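Local coordinates for protein bitiscetin (Bitis arietans, PDB 1JWI) that binds von Willebrand factor and induces its interaction, through the A1 domain, with platelet GPIbalpha, so that platelets aggregate, at residues E29-E34 against N121-K126. Numbering follows the deposited sequence.
Sequences EKFCVE and NPFICK
Cys32 and Cys125 are joined by a disulfide, the one covalent link between helix 25-34 and strand 121-126. Cys32 SG lies 2.0 Å from Cys125 SG, and the torsion about the S-S bond, -86°, is close to the 90° magnitude an unstrained disulfide prefers. In both cysteines SG stands anti to the carbonyl carbon, and both CB atoms point across the contact.

Phe123, two residues before Cys125 on the same side of the strand, carries most of the noncovalent contact, with Phe31 as its partner on the helix. Its CB leads toward the helix, and with chi1 at 54° CG sits between the backbone N and the carbonyl carbon. From there one side of the ring runs past the bridge: CD2 meets Cys32 SG at 3.9 Å, and CE2 touches that sulfur and, at 3.8 Å, Phe31 CD1. The sulfur is at the ring's edge rather than over its face. At the tip, CZ also reaches Phe31 CD1 at 3.8 Å, with Phe31 CG and CB just beyond. The two rings form an offset edge-to-face pair, the edge of Phe123 turned toward the face of Phe31, with planes at 75°. Phe19, from strand 14-20, packs against both rings, and Leu39 touches Cys32 and Phe123.

Cys32–Cys125 is the disulfide of the C-type lectin fold that ties the first helix to the strand near the C-terminus. No hydrogen bond crosses between the two segments, so their direct attachment rests on one covalent bridge and a largely buried apolar contact in which the edge of the Phe123 ring meets the sulfur and the Phe31 ring.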
loop_
_atom_site.group_PDB
_atom_site.type_symbol
_atom_site.label_atom_id
_atom_site.label_comp_id
_atom_site.label_asym_id
_atom_site.label_seq_id
_atom_site.Cartn_x
_atom_site.Cartn_y
_atom_site.Cartn_z
ATOM N N GLU A 29 -13.723 3.823 14.428
ATOM C CA GLU A 29 -13.640 2.707 15.368
ATOM C C GLU A 29 -14.117 3.121 16.762
ATOM O O GLU A 29 -14.862 2.388 17.411
ATOM C CB GLU A 29 -12.198 2.186 15.447
ATOM C CG GLU A 29 -11.932 1.210 16.592
ATOM C CD GLU A 29 -12.649 -0.115 16.434
ATOM O OE1 GLU A 29 -12.557 -0.953 17.363
ATOM O OE2 GLU A 29 -13.298 -0.328 15.384
ATOM N N LYS A 30 -13.684 4.294 17.217
ATOM C CA LYS A 30 -14.075 4.787 18.534
ATOM C C LYS A 30 -15.582 4.998 18.649
ATOM O O LYS A 30 -16.169 4.758 19.701
ATOM C CB LYS A 30 -13.350 6.097 18.853
ATOM C CG LYS A 30 -11.880 5.927 19.201
ATOM C CD LYS A 30 -11.280 7.238 19.706
ATOM C CE LYS A 30 -9.864 7.051 20.226
ATOM N NZ LYS A 30 -8.909 6.622 19.158
ATOM N N PHE A 31 -16.202 5.453 17.565
ATOM C CA PHE A 31 -17.638 5.687 17.562
ATOM C C PHE A 31 -18.364 4.347 17.658
ATOM O O PHE A 31 -19.359 4.227 18.374
ATOM C CB PHE A 31 -18.052 6.449 16.292
ATOM C CG PHE A 31 -19.508 6.845 16.261
ATOM C CD1 PHE A 31 -20.478 5.949 15.827
ATOM C CD2 PHE A 31 -19.909 8.113 16.683
ATOM C CE1 PHE A 31 -21.828 6.303 15.813
ATOM C CE2 PHE A 31 -21.257 8.479 16.674
ATOM C CZ PHE A 31 -22.218 7.571 16.237
ATOM N N CYS A 32 -17.864 3.337 16.946
ATOM C CA CYS A 32 -18.468 2.010 16.984
ATOM C C CYS A 32 -18.321 1.433 18.392
ATOM O O CYS A 32 -19.251 0.809 18.921
ATOM C CB CYS A 32 -17.786 1.061 15.988
ATOM S SG CYS A 32 -18.100 1.352 14.211
ATOM N N VAL A 33 -17.141 1.622 18.981
ATOM C CA VAL A 33 -16.878 1.137 20.332
ATOM C C VAL A 33 -17.930 1.752 21.258
ATOM O O VAL A 33 -18.582 1.048 22.034
ATOM C CB VAL A 33 -15.468 1.565 20.796
ATOM C CG1 VAL A 33 -15.338 1.448 22.307
ATOM C CG2 VAL A 33 -14.417 0.686 20.121
ATOM N N GLU A 34 -18.090 3.072 21.159
ATOM C CA GLU A 34 -19.059 3.801 21.967
ATOM C C GLU A 34 -20.437 3.149 21.856
ATOM O O GLU A 34 -21.238 3.208 22.792
ATOM C CB GLU A 34 -19.114 5.265 21.511
ATOM C CG GLU A 34 -20.315 6.037 22.022
ATOM C CD GLU A 34 -20.344 7.470 21.526
ATOM O OE1 GLU A 34 -21.327 8.190 21.824
ATOM O OE2 GLU A 34 -19.376 7.880 20.850
ATOM N N ASN A 121 -14.531 9.150 5.687
ATOM C CA ASN A 121 -15.498 8.344 4.949
ATOM C C ASN A 121 -16.595 7.829 5.857
ATOM O O ASN A 121 -16.449 7.816 7.079
ATOM C CB ASN A 121 -14.822 7.108 4.342
ATOM C CG ASN A 121 -13.816 7.447 3.273
ATOM O OD1 ASN A 121 -14.134 8.133 2.305
ATOM N ND2 ASN A 121 -12.590 6.951 3.433
ATOM N N PRO A 122 -17.724 7.412 5.267
ATOM C CA PRO A 122 -18.781 6.886 6.127
ATOM C C PRO A 122 -18.222 5.546 6.611
ATOM O O PRO A 122 -17.172 5.096 6.127
ATOM C CB PRO A 122 -19.969 6.737 5.170
ATOM C CG PRO A 122 -19.328 6.528 3.843
ATOM C CD PRO A 122 -18.182 7.515 3.872
ATOM N N PHE A 123 -18.897 4.902 7.550
ATOM C CA PHE A 123 -18.387 3.641 8.067
ATOM C C PHE A 123 -19.476 2.693 8.528
ATOM O O PHE A 123 -20.650 3.058 8.608
ATOM C CB PHE A 123 -17.409 3.898 9.214
ATOM C CG PHE A 123 -17.974 4.746 10.313
ATOM C CD1 PHE A 123 -18.051 6.127 10.175
ATOM C CD2 PHE A 123 -18.433 4.161 11.487
ATOM C CE1 PHE A 123 -18.576 6.917 11.197
ATOM C CE2 PHE A 123 -18.959 4.942 12.516
ATOM C CZ PHE A 123 -19.032 6.327 12.367
ATOM N N ILE A 124 -19.069 1.471 8.835
ATOM C CA ILE A 124 -20.004 0.447 9.251
ATOM C C ILE A 124 -19.600 -0.215 10.557
ATOM O O ILE A 124 -18.496 -0.750 10.681
ATOM C CB ILE A 124 -20.126 -0.636 8.163
ATOM C CG1 ILE A 124 -20.999 -1.785 8.668
ATOM C CG2 ILE A 124 -18.742 -1.142 7.782
ATOM C CD1 ILE A 124 -21.043 -2.965 7.736
ATOM N N CYS A 125 -20.514 -0.170 11.523
ATOM C CA CYS A 125 -20.297 -0.774 12.829
ATOM C C CYS A 125 -20.966 -2.147 12.910
ATOM O O CYS A 125 -21.929 -2.438 12.192
ATOM C CB CYS A 125 -20.859 0.122 13.933
ATOM S SG CYS A 125 -20.079 1.758 14.074
ATOM N N LYS A 126 -20.429 -2.984 13.785
ATOM C CA LYS A 126 -20.941 -4.326 14.006
ATOM C C LYS A 126 -20.832 -4.621 15.502
ATOM O O LYS A 126 -19.790 -4.375 16.118
ATOM C CB LYS A 126 -20.114 -5.328 13.200
ATOM C CG LYS A 126 -20.373 -6.787 13.513
ATOM C CD LYS A 126 -19.455 -7.654 12.668
ATOM C CE LYS A 126 -19.551 -9.121 13.045
ATOM N NZ LYS A 126 -18.557 -9.935 12.283
#